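PDB 3D7I: carboxymuconolactone decarboxylase family protein from Methanocaldococcus jannaschii, which probably acts as a peroxiredoxin-type oxidoreductase of the AhpD-like clan, with a possible part in oxygen detoxification. Local coordinates for residues 19-22 / 23-26; 39-42 / 43-47; 84-87 / 88-92. All coordinates share one frame; numbering follows the deposited sequence. Where two conformers were deposited one is given.

Interaction 1 of 3, residues 19-22 / 23-26. With SO4 (sulfate ion), chain F.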
ATOM      1  N   TYR B  19      -4.479 -23.981  14.204  1.00 22.99           N
ATOM      2  CA  TYR B  19      -5.762 -23.360  14.626  1.00 24.08           C
ATOM      3  C   TYR B  19      -6.923 -23.900  13.799  1.00 21.96           C
ATOM      4  O   TYR B  19      -7.414 -23.259  12.880  1.00 21.62           O
ATOM      5  CB  TYR B  19      -5.672 -21.832  14.523  1.00 23.86           C
ATOM      6  CG  TYR B  19      -4.508 -21.329  15.350  1.00 25.16           C
ATOM      7  CD1 TYR B  19      -4.503 -21.486  16.730  1.00 22.60           C
ATOM      8  CD2 TYR B  19      -3.392 -20.763  14.754  1.00 27.55           C
ATOM      9  CE1 TYR B  19      -3.429 -21.074  17.508  1.00 26.49           C
ATOM     10  CE2 TYR B  19      -2.297 -20.365  15.530  1.00 26.29           C
ATOM     11  CZ  TYR B  19      -2.327 -20.513  16.901  1.00 25.54           C
ATOM     12  OH  TYR B  19      -1.255 -20.113  17.671  1.00 26.16           O
ATOM     13  N   PRO B  20      -7.339 -25.143  14.107  1.00 22.95           N
ATOM     14  CA  PRO B  20      -8.400 -25.790  13.335  1.00 20.97           C
ATOM     15  C   PRO B  20      -9.710 -25.021  13.242  1.00 23.47           C
ATOM     16  O   PRO B  20     -10.299 -24.980  12.156  1.00 22.73           O
ATOM     17  CB  PRO B  20      -8.594 -27.116  14.068  1.00 22.49           C
ATOM     18  CG  PRO B  20      -7.379 -27.323  14.834  1.00 24.22           C
ATOM     19  CD  PRO B  20      -6.770 -26.044  15.121  1.00 23.77           C
ATOM     20  N   ASP B  21     -10.170 -24.404  14.326  1.00 23.93           N
ATOM     21  CA  ASP B  21     -11.440 -23.675  14.268  1.00 28.48           C
ATOM     22  C   ASP B  21     -11.310 -22.414  13.420  1.00 26.25           C
ATOM     23  O   ASP B  21     -12.224 -22.046  12.634  1.00 26.13           O
ATOM     24  CB  ASP B  21     -11.939 -23.315  15.670  1.00 30.80           C
ATOM     25  CG  ASP B  21     -12.544 -24.510  16.428  1.00 38.16           C
ATOM     26  OD1 ASP B  21     -12.681 -25.633  15.877  1.00 42.94           O
ATOM     27  OD2 ASP B  21     -12.892 -24.306  17.608  1.00 46.06           O
ATOM     28  N   LEU B  22     -10.173 -21.745  13.524  1.00 24.97           N
ATOM     29  CA  LEU B  22      -9.928 -20.580  12.672  1.00 23.54           C
ATOM     30  C   LEU B  22      -9.859 -20.994  11.211  1.00 22.52           C
ATOM     31  O   LEU B  22     -10.437 -20.342  10.328  1.00 24.44           O
ATOM     32  CB  LEU B  22      -8.644 -19.864  13.112  1.00 23.74           C
ATOM     33  CG  LEU B  22      -8.216 -18.624  12.369  1.00 25.87           C
ATOM     34  CD1 LEU B  22      -9.359 -17.564  12.330  1.00 25.00           C
ATOM     35  CD2 LEU B  22      -6.915 -18.087  12.998  1.00 23.70           C
ATOM     36  N   TYR B  23      -9.149 -22.078  10.948  1.00 22.41           N
ATOM     37  CA  TYR B  23      -9.082 -22.651   9.606  1.00 22.77           C
ATOM     38  C   TYR B  23     -10.495 -22.869   9.019  1.00 22.67           C
ATOM     39  O   TYR B  23     -10.796 -22.456   7.896  1.00 23.91           O
ATOM     40  CB  TYR B  23      -8.319 -23.965   9.630  1.00 23.66           C
ATOM     41  CG  TYR B  23      -8.315 -24.654   8.288  1.00 22.50           C
ATOM     42  CD1 TYR B  23      -7.417 -24.291   7.307  1.00 23.27           C
ATOM     43  CD2 TYR B  23      -9.230 -25.669   8.008  1.00 25.67           C
ATOM     44  CE1 TYR B  23      -7.419 -24.924   6.077  1.00 21.18           C
ATOM     45  CE2 TYR B  23      -9.239 -26.284   6.793  1.00 25.00           C
ATOM     46  CZ  TYR B  23      -8.332 -25.896   5.829  1.00 23.45           C
ATOM     47  OH  TYR B  23      -8.330 -26.514   4.627  1.00 27.44           O
ATOM     48  N   ASP B  24     -11.348 -23.515   9.800  1.00 23.82           N
ATOM     49  CA  ASP B  24     -12.707 -23.818   9.347  1.00 24.16           C
ATOM     50  C   ASP B  24     -13.521 -22.563   9.005  1.00 25.07           C
ATOM     51  O   ASP B  24     -14.270 -22.562   8.020  1.00 23.28           O
ATOM     52  CB  ASP B  24     -13.436 -24.619  10.428  1.00 24.42           C
ATOM     53  CG  ASP B  24     -12.982 -26.035  10.512  1.00 33.39           C
ATOM     54  OD1 ASP B  24     -12.356 -26.550   9.548  1.00 34.11           O
ATOM     55  OD2 ASP B  24     -13.295 -26.658  11.557  1.00 37.66           O
ATOM     56  N   ILE B  25     -13.363 -21.495   9.784  1.00 23.65           N
ATOM     57  CA  ILE B  25     -14.120 -20.267   9.538  1.00 24.84           C
ATOM     58  C   ILE B  25     -13.568 -19.617   8.255  1.00 23.61           C
ATOM     59  O   ILE B  25     -14.322 -19.107   7.432  1.00 24.22           O
ATOM     60  CB  ILE B  25     -14.047 -19.286  10.719  1.00 27.79           C
ATOM     61  CG1 ILE B  25     -14.695 -19.900  11.962  1.00 32.72           C
ATOM     62  CG2 ILE B  25     -14.748 -17.984  10.368  1.00 30.67           C
ATOM     63  CD1 ILE B  25     -14.240 -19.238  13.288  1.00 35.16           C
ATOM     64  N   ILE B  26     -12.244 -19.693   8.071  1.00 24.35           N
ATOM     65  CA  ILE B  26     -11.629 -19.138   6.864  1.00 24.21           C
ATOM     66  C   ILE B  26     -12.144 -19.873   5.613  1.00 23.22           C
ATOM     67  O   ILE B  26     -12.490 -19.236   4.594  1.00 25.47           O
ATOM     68  CB  ILE B  26     -10.058 -19.138   6.924  1.00 24.22           C
ATOM     69  CG1 ILE B  26      -9.544 -18.177   7.997  1.00 23.74           C
ATOM     70  CG2 ILE B  26      -9.459 -18.711   5.576  1.00 29.35           C
ATOM     71  CD1 ILE B  26      -8.056 -18.421   8.355  1.00 23.35           C
TER
HETATM   72  S   SO4 F 105      -8.717 -23.064  17.401  0.75 35.78           S
HETATM   73  O1  SO4 F 105      -7.402 -23.164  18.026  0.75 33.99           O
HETATM   74  O2  SO4 F 105      -9.638 -22.452  18.377  0.75 35.13           O
HETATM   75  O3  SO4 F 105      -8.676 -22.192  16.214  0.75 27.30           O
HETATM   76  O4  SO4 F 105      -9.175 -24.409  17.025  0.75 31.51           O

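Interaction 2 of 3, residues 39-42 / 43-47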
ATOM      1  N   LEU B  39     -22.040 -12.662 -10.461  1.00 24.44           N
ATOM      2  CA  LEU B  39     -20.750 -12.963 -11.106  1.00 24.53           C
ATOM      3  C   LEU B  39     -20.382 -14.416 -10.851  1.00 26.73           C
ATOM      4  O   LEU B  39     -20.611 -14.946  -9.754  1.00 26.13           O
ATOM      5  CB  LEU B  39     -19.646 -12.049 -10.567  1.00 24.24           C
ATOM      6  CG  LEU B  39     -19.836 -10.572 -10.788  1.00 25.01           C
ATOM      7  CD1 LEU B  39     -18.602  -9.806 -10.292  1.00 23.26           C
ATOM      8  CD2 LEU B  39     -20.127 -10.286 -12.252  1.00 22.80           C
ATOM      9  N   ASP B  40     -19.831 -15.073 -11.865  1.00 25.77           N
ATOM     10  CA  ASP B  40     -19.436 -16.465 -11.691  1.00 26.59           C
ATOM     11  C   ASP B  40     -18.049 -16.571 -11.069  1.00 26.80           C
ATOM     12  O   ASP B  40     -17.364 -15.579 -10.862  1.00 24.07           O
ATOM     13  CB  ASP B  40     -19.588 -17.258 -13.003  1.00 27.84           C
ATOM     14  CG  ASP B  40     -18.654 -16.810 -14.103  1.00 31.36           C
ATOM     15  OD1 ASP B  40     -17.634 -16.111 -13.879  1.00 28.62           O
ATOM     16  OD2 ASP B  40     -18.955 -17.188 -15.256  1.00 33.78           O
ATOM     17  N   TYR B  41     -17.677 -17.782 -10.705  1.00 25.33           N
ATOM     18  CA  TYR B  41     -16.433 -18.013  -9.991  1.00 24.51           C
ATOM     19  C   TYR B  41     -15.209 -17.600 -10.812  1.00 25.46           C
ATOM     20  O   TYR B  41     -14.269 -16.990 -10.292  1.00 24.60           O
ATOM     21  CB  TYR B  41     -16.365 -19.505  -9.681  1.00 28.58           C
ATOM     22  CG  TYR B  41     -15.218 -19.970  -8.835  1.00 27.35           C
ATOM     23  CD1 TYR B  41     -14.791 -19.250  -7.729  1.00 42.63           C
ATOM     24  CD2 TYR B  41     -14.592 -21.189  -9.109  1.00 35.86           C
ATOM     25  CE1 TYR B  41     -13.751 -19.718  -6.935  1.00 45.32           C
ATOM     26  CE2 TYR B  41     -13.560 -21.656  -8.329  1.00 36.50           C
ATOM     27  CZ  TYR B  41     -13.151 -20.928  -7.241  1.00 41.69           C
ATOM     28  OH  TYR B  41     -12.127 -21.404  -6.453  1.00 43.10           O
ATOM     29  N   LYS B  42     -15.225 -17.930 -12.094  1.00 24.17           N
ATOM     30  CA  LYS B  42     -14.129 -17.495 -12.984  1.00 26.03           C
ATOM     31  C   LYS B  42     -13.898 -15.987 -12.938  1.00 24.80           C
ATOM     32  O   LYS B  42     -12.757 -15.538 -12.824  1.00 24.41           O
ATOM     33  CB  LYS B  42     -14.387 -17.943 -14.410  1.00 26.17           C
ATOM     34  CG  LYS B  42     -13.307 -17.572 -15.420  1.00 31.58           C
ATOM     35  CD  LYS B  42     -13.747 -17.953 -16.840  1.00 33.11           C
ATOM     36  CE  LYS B  42     -12.631 -17.740 -17.860  1.00 42.88           C
ATOM     37  NZ  LYS B  42     -13.040 -18.168 -19.230  1.00 41.08           N
ATOM     38  N   THR B  43     -14.969 -15.218 -13.047  1.00 24.70           N
ATOM     39  CA  THR B  43     -14.870 -13.759 -13.006  1.00 23.81           C
ATOM     40  C   THR B  43     -14.289 -13.269 -11.686  1.00 24.23           C
ATOM     41  O   THR B  43     -13.425 -12.409 -11.659  1.00 23.25           O
ATOM     42  CB  THR B  43     -16.219 -13.076 -13.273  1.00 24.82           C
ATOM     43  OG1 THR B  43     -16.682 -13.457 -14.569  1.00 25.22           O
ATOM     44  CG2 THR B  43     -16.097 -11.559 -13.226  1.00 25.77           C
ATOM     45  N   GLN B  44     -14.768 -13.833 -10.587  1.00 23.43           N
ATOM     46  CA  GLN B  44     -14.242 -13.490  -9.289  1.00 22.86           C
ATOM     47  C   GLN B  44     -12.761 -13.853  -9.116  1.00 23.94           C
ATOM     48  O   GLN B  44     -12.033 -13.107  -8.493  1.00 22.91           O
ATOM     49  CB  GLN B  44     -15.060 -14.144  -8.186  1.00 24.01           C
ATOM     50  CG  GLN B  44     -16.437 -13.599  -8.035  1.00 22.72           C
ATOM     51  CD  GLN B  44     -17.135 -14.211  -6.856  1.00 23.02           C
ATOM     52  OE1 GLN B  44     -17.338 -15.420  -6.838  1.00 25.62           O
ATOM     53  NE2 GLN B  44     -17.518 -13.383  -5.872  1.00 24.23           N
ATOM     54  N   LYS B  45     -12.342 -14.998  -9.629  1.00 23.49           N
ATOM     55  CA  LYS B  45     -10.930 -15.379  -9.564  1.00 22.94           C
ATOM     56  C   LYS B  45     -10.041 -14.457 -10.404  1.00 23.73           C
ATOM     57  O   LYS B  45      -8.926 -14.152 -10.005  1.00 23.97           O
ATOM     58  CB  LYS B  45     -10.738 -16.841  -9.986  1.00 26.12           C
ATOM     59  CG  LYS B  45     -11.114 -17.783  -8.863  1.00 37.14           C
ATOM     60  CD  LYS B  45     -10.045 -17.820  -7.760  1.00 40.63           C
ATOM     61  CE  LYS B  45     -10.532 -18.698  -6.607  1.00 46.64           C
ATOM     62  NZ  LYS B  45      -9.569 -18.780  -5.467  1.00 41.05           N
ATOM     63  N   LEU B  46     -10.548 -14.015 -11.550  1.00 22.77           N
ATOM     64  CA  LEU B  46      -9.850 -12.999 -12.378  1.00 22.94           C
ATOM     65  C   LEU B  46      -9.680 -11.684 -11.623  1.00 20.00           C
ATOM     66  O   LEU B  46      -8.616 -11.059 -11.649  1.00 21.82           O
ATOM     67  CB  LEU B  46     -10.579 -12.782 -13.722  1.00 24.89           C
ATOM     68  CG  LEU B  46     -10.549 -13.968 -14.701  1.00 24.96           C
ATOM     69  CD1 LEU B  46     -11.508 -13.751 -15.873  1.00 25.24           C
ATOM     70  CD2 LEU B  46      -9.128 -14.226 -15.228  1.00 26.64           C
ATOM     71  N   ILE B  47     -10.722 -11.282 -10.896  1.00 20.74           N
ATOM     72  CA  ILE B  47     -10.651 -10.130 -10.024  1.00 21.62           C
ATOM     73  C   ILE B  47      -9.593 -10.323  -8.932  1.00 20.78           C
ATOM     74  O   ILE B  47      -8.805  -9.420  -8.658  1.00 21.91           O
ATOM     75  CB  ILE B  47     -12.040  -9.824  -9.415  1.00 22.08           C
ATOM     76  CG1 ILE B  47     -13.023  -9.360 -10.501  1.00 24.84           C
ATOM     77  CG2 ILE B  47     -11.954  -8.748  -8.291  1.00 22.38           C
ATOM     78  CD1 ILE B  47     -14.512  -9.472 -10.077  1.00 22.86           C
TER
HETATM   79  O   HOH W   1     -19.345 -16.809  -7.978  1.00 25.51           O

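Interaction 3 of 3, residues 84-87 / 88-92. With SO4 (sulfate ion), chain E.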
ATOM      1  N   ARG B  84      -3.474  -5.962 -18.046  1.00 20.31           N
ATOM      2  CA  ARG B  84      -3.668  -4.656 -18.705  1.00 21.39           C
ATOM      3  C   ARG B  84      -4.320  -3.673 -17.738  1.00 20.18           C
ATOM      4  O   ARG B  84      -3.915  -2.522 -17.581  1.00 19.30           O
ATOM      5  CB  ARG B  84      -4.520  -4.827 -19.963  1.00 22.29           C
ATOM      6  CG  ARG B  84      -3.862  -5.634 -21.060  1.00 22.30           C
ATOM      7  CD  ARG B  84      -4.839  -5.990 -22.161  1.00 28.97           C
ATOM      8  NE  ARG B  84      -4.807  -5.038 -23.234  1.00 33.52           N
ATOM      9  CZ  ARG B  84      -4.108  -5.163 -24.365  1.00 23.68           C
ATOM     10  NH1 ARG B  84      -3.339  -6.203 -24.641  1.00 32.40           N
ATOM     11  NH2 ARG B  84      -4.185  -4.215 -25.232  1.00 24.82           N
ATOM     12  N   VAL B  85      -5.309  -4.167 -17.009  1.00 19.60           N
ATOM     13  CA  VAL B  85      -5.986  -3.368 -15.985  1.00 20.32           C
ATOM     14  C   VAL B  85      -5.075  -3.047 -14.802  1.00 20.03           C
ATOM     15  O   VAL B  85      -5.098  -1.934 -14.299  1.00 20.48           O
ATOM     16  CB  VAL B  85      -7.290  -4.048 -15.503  1.00 21.39           C
ATOM     17  CG1 VAL B  85      -8.085  -3.097 -14.551  1.00 22.27           C
ATOM     18  CG2 VAL B  85      -8.169  -4.444 -16.715  1.00 22.62           C
ATOM     19  N   VAL B  86      -4.255  -4.008 -14.359  1.00 19.59           N
ATOM     20  CA  VAL B  86      -3.224  -3.718 -13.360  1.00 19.33           C
ATOM     21  C   VAL B  86      -2.325  -2.561 -13.779  1.00 19.40           C
ATOM     22  O   VAL B  86      -2.038  -1.700 -12.968  1.00 20.61           O
ATOM     23  CB  VAL B  86      -2.384  -4.979 -13.026  1.00 19.39           C
ATOM     24  CG1 VAL B  86      -1.225  -4.661 -12.094  1.00 17.94           C
ATOM     25  CG2 VAL B  86      -3.307  -6.042 -12.393  1.00 21.42           C
ATOM     26  N   LEU B  87      -1.864  -2.538 -15.031  1.00 19.33           N
ATOM     27  CA  LEU B  87      -1.040  -1.430 -15.500  1.00 19.79           C
ATOM     28  C   LEU B  87      -1.758  -0.100 -15.313  1.00 18.98           C
ATOM     29  O   LEU B  87      -1.204   0.833 -14.769  1.00 20.03           O
ATOM     30  CB  LEU B  87      -0.685  -1.609 -16.977  1.00 21.20           C
ATOM     31  CG  LEU B  87       0.011  -0.454 -17.686  1.00 21.99           C
ATOM     32  CD1 LEU B  87       1.345  -0.140 -17.046  1.00 24.06           C
ATOM     33  CD2 LEU B  87       0.174  -0.831 -19.186  1.00 20.62           C
ATOM     34  N   LEU B  88      -2.998  -0.022 -15.769  1.00 20.94           N
ATOM     35  CA  LEU B  88      -3.731   1.247 -15.722  1.00 21.06           C
ATOM     36  C   LEU B  88      -4.005   1.713 -14.305  1.00 21.01           C
ATOM     37  O   LEU B  88      -3.949   2.900 -14.030  1.00 22.38           O
ATOM     38  CB  LEU B  88      -5.064   1.088 -16.456  1.00 23.55           C
ATOM     39  CG  LEU B  88      -5.873   2.355 -16.729  1.00 25.01           C
ATOM     40  CD1 LEU B  88      -5.190   3.343 -17.622  1.00 30.38           C
ATOM     41  CD2 LEU B  88      -7.182   1.892 -17.382  1.00 27.84           C
ATOM     42  N   THR B  89      -4.339   0.763 -13.431  1.00 21.25           N
ATOM     43  CA  THR B  89      -4.695   1.076 -12.042  1.00 21.88           C
ATOM     44  C   THR B  89      -3.507   1.247 -11.099  1.00 22.77           C
ATOM     45  O   THR B  89      -3.616   1.880 -10.054  1.00 23.28           O
ATOM     46  CB  THR B  89      -5.627   0.010 -11.464  1.00 21.84           C
ATOM     47  OG1 THR B  89      -4.955  -1.252 -11.439  1.00 22.90           O
ATOM     48  CG2 THR B  89      -6.902  -0.041 -12.237  1.00 25.52           C
ATOM     49  N   SER B  90      -2.379   0.661 -11.471  1.00 20.63           N
ATOM     50  CA  SER B  90      -1.323   0.403 -10.517  1.00 21.58           C
ATOM     51  C   SER B  90       0.087   0.731 -10.977  1.00 21.03           C
ATOM     52  O   SER B  90       1.006   0.765 -10.138  1.00 23.05           O
ATOM     53  CB  SER B  90      -1.404  -1.068 -10.029  1.00 25.09           C
ATOM     54  OG  SER B  90      -2.724  -1.379  -9.580  1.00 24.41           O
ATOM     55  N   GLY B  91       0.301   0.923 -12.280  1.00 21.98           N
ATOM     56  CA  GLY B  91       1.599   1.373 -12.777  1.00 20.22           C
ATOM     57  C   GLY B  91       2.470   0.270 -13.371  1.00 20.13           C
ATOM     58  O   GLY B  91       2.129  -0.923 -13.308  1.00 19.52           O
HETATM   59  N   MSE B  92       3.588   0.695 -13.939  1.00 20.97           N
HETATM   60  CA  MSE B  92       4.499  -0.204 -14.630  0.60 20.02           C
HETATM   61  C   MSE B  92       5.169  -1.256 -13.727  1.00 21.70           C
HETATM   62  O   MSE B  92       5.248  -2.439 -14.116  1.00 23.86           O
HETATM   63  CB  MSE B  92       5.543   0.598 -15.412  0.60 19.66           C
HETATM   64  CG  MSE B  92       5.055   1.138 -16.664  0.60 23.05           C
HETATM   65 SE   MSE B  92       4.849  -0.309 -17.894  0.47 19.75          SE
HETATM   66  CE  MSE B  92       6.736  -0.730 -18.208  0.60 35.14           C
TER
HETATM   67  S   SO4 E 106      -2.351  -5.589 -28.321  1.00 37.84           S
HETATM   68  O1  SO4 E 106      -1.631  -4.998 -27.247  1.00 40.55           O
HETATM   69  O2  SO4 E 106      -3.603  -4.861 -28.497  1.00 52.87           O
HETATM   70  O3  SO4 E 106      -1.582  -5.542 -29.585  1.00 41.65           O
HETATM   71  O4  SO4 E 106      -2.580  -6.981 -27.968  1.00 50.95           O

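Interaction 1 of 3, residues 19-22 / 23-26
Y19 opens helix 20-33 by accepting from Y23: the Y23 N to Y19 O bond is 2.9 Å long. Three more backbone bonds carry the first turn on, D24 to P20, I25 to D21 and I26 to L22, so each carbonyl from Y19 to L22 has an amide four residues later.

The polar work beyond these bonds is done by a sulfate, probably from the crystallisation liquor, sitting over the helix start. D21 N gives a hydrogen bond to O4 of the sulfate at 2.9 Å, and L22 N gives one to its O3 at 3.1 Å. The third contact is looser: sulfate O1 lies at the edge of the Y19 ring, in its plane, 3.6 Å from CD1. K37 of a neighbouring subunit also bonds the ion and probably balances part of its charge. Two like charges stand near each other on this turn, D21 OD1 and D24 OD2, 4.5 Å apart.

Apolar contact is modest. With CG of L22 anti to its backbone N (chi1 -179°), that atom sits beside the carbonyl carbon, where it meets I26 CD1 at 4.0 Å, the two chains crossing at a slant. Y23 turns instead to helix 10-18, packing on M12, V15 and A16. On another subunit, R84 makes a cation-pi contact with the Y19 ring.

Y19 at the N-cap, with first-turn amides gripping an anion, makes this a helix N-terminal anion site, built where subunits of the hexameric assembly meet.

Interaction 2 of 3, residues 39-42 / 43-47
D40 holds its CG between the backbone N and the carbonyl carbon (chi1 66°), which swings OD1 back over the start of helix 41-53, while T43 sets OG1 beside its own N (chi1 -60°); both donors of T43 thereby face one oxygen. T43 N reaches D40 OD1 at 2.9 Å, nearly along the C-O axis. T43 OG1 gives a second bond to D40 OD1, also 2.9 Å, coming in 38° out of the carboxylate plane. With an alanine here the amide bond would remain, but OD1 would probably be left with a single donor and the carboxylate freer to turn.

Further along, Y41 and K45 run side by side. K45 CG lies over one face of the Y41 ring, 4.2 Å from its centroid, in a CH-pi contact, and a bend at chi2 carries CE to 3.1 Å from Y41 OH. F34 meets the same ring edge-to-face. L39 CD1 touches I47 CD1 at 4.1 Å, and a water joins L39 O to Q44 OE1. Q44 NE2 is held by V33 O and by D81 O of a neighbouring subunit; K42 NZ forms a salt bridge with E78.

The chemistry is that of an N-cap: a carboxylate just before the helix takes up a first-turn amide, and its negative charge probably interacts favourably with the helix dipole.

Interaction 3 of 3, residues 84-87 / 88-92
T89 and V85 make the tight part, with two bonds on one carbonyl. T89 OG1, placed between backbone N and carbonyl carbon (chi1 63°), bonds V85 O at 2.9 Å, and T89 N reaches V85 O at 2.9 Å too, while V85 CG1 rests 4.0 Å from T89 CG2. S90 OG donates to T89 OG1 in turn. On another side of the helix, L87 and the selenomethionine M92 lie side by side, L87 CD1 being 3.6 Å from M92 SE in the conformer given, one of two.

The bonding slackens as the helix winds out: S90 N to V86 O is weak, bent to 120°, though G91 N still finds L87 O at 2.9 Å. G91 has a positive phi of 101°, a backbone shape in which a CB would collide with the carbonyl O of S90.

Loosest are the sulfate bonds of R84. Its guanidinium presents an in-plane edge to the ion through four weak bonds, NH1 to O1 being 3.3 Å; the group itself is held by T32 O of a neighbouring subunit.

Helix 76-90 packs against helix 92-104, V86 on A94 and L87 on F95, with other subunits covering L88, T89 and M92.

All three are local contacts at helix ends, yet they differ in depth. Interaction 3 is buried, while interactions 1 and 2 are only partly so. Interactions 1 and 2 start consecutive helices, 20-33 and 41-53; their centres are 24 Å apart and they do not touch. The first helix start meets an external anion, the second uses its own aspartate. Interaction 3 is instead a helix end leading into the next helix, with apolar packing and a threonine on a carbonyl. Interactions 1 and 3 stand on opposite sides of the chain's centre, yet each holds a sulfate, and the assembly joins them: the sulfate at R84 also takes D21 N and L22 N of another subunit.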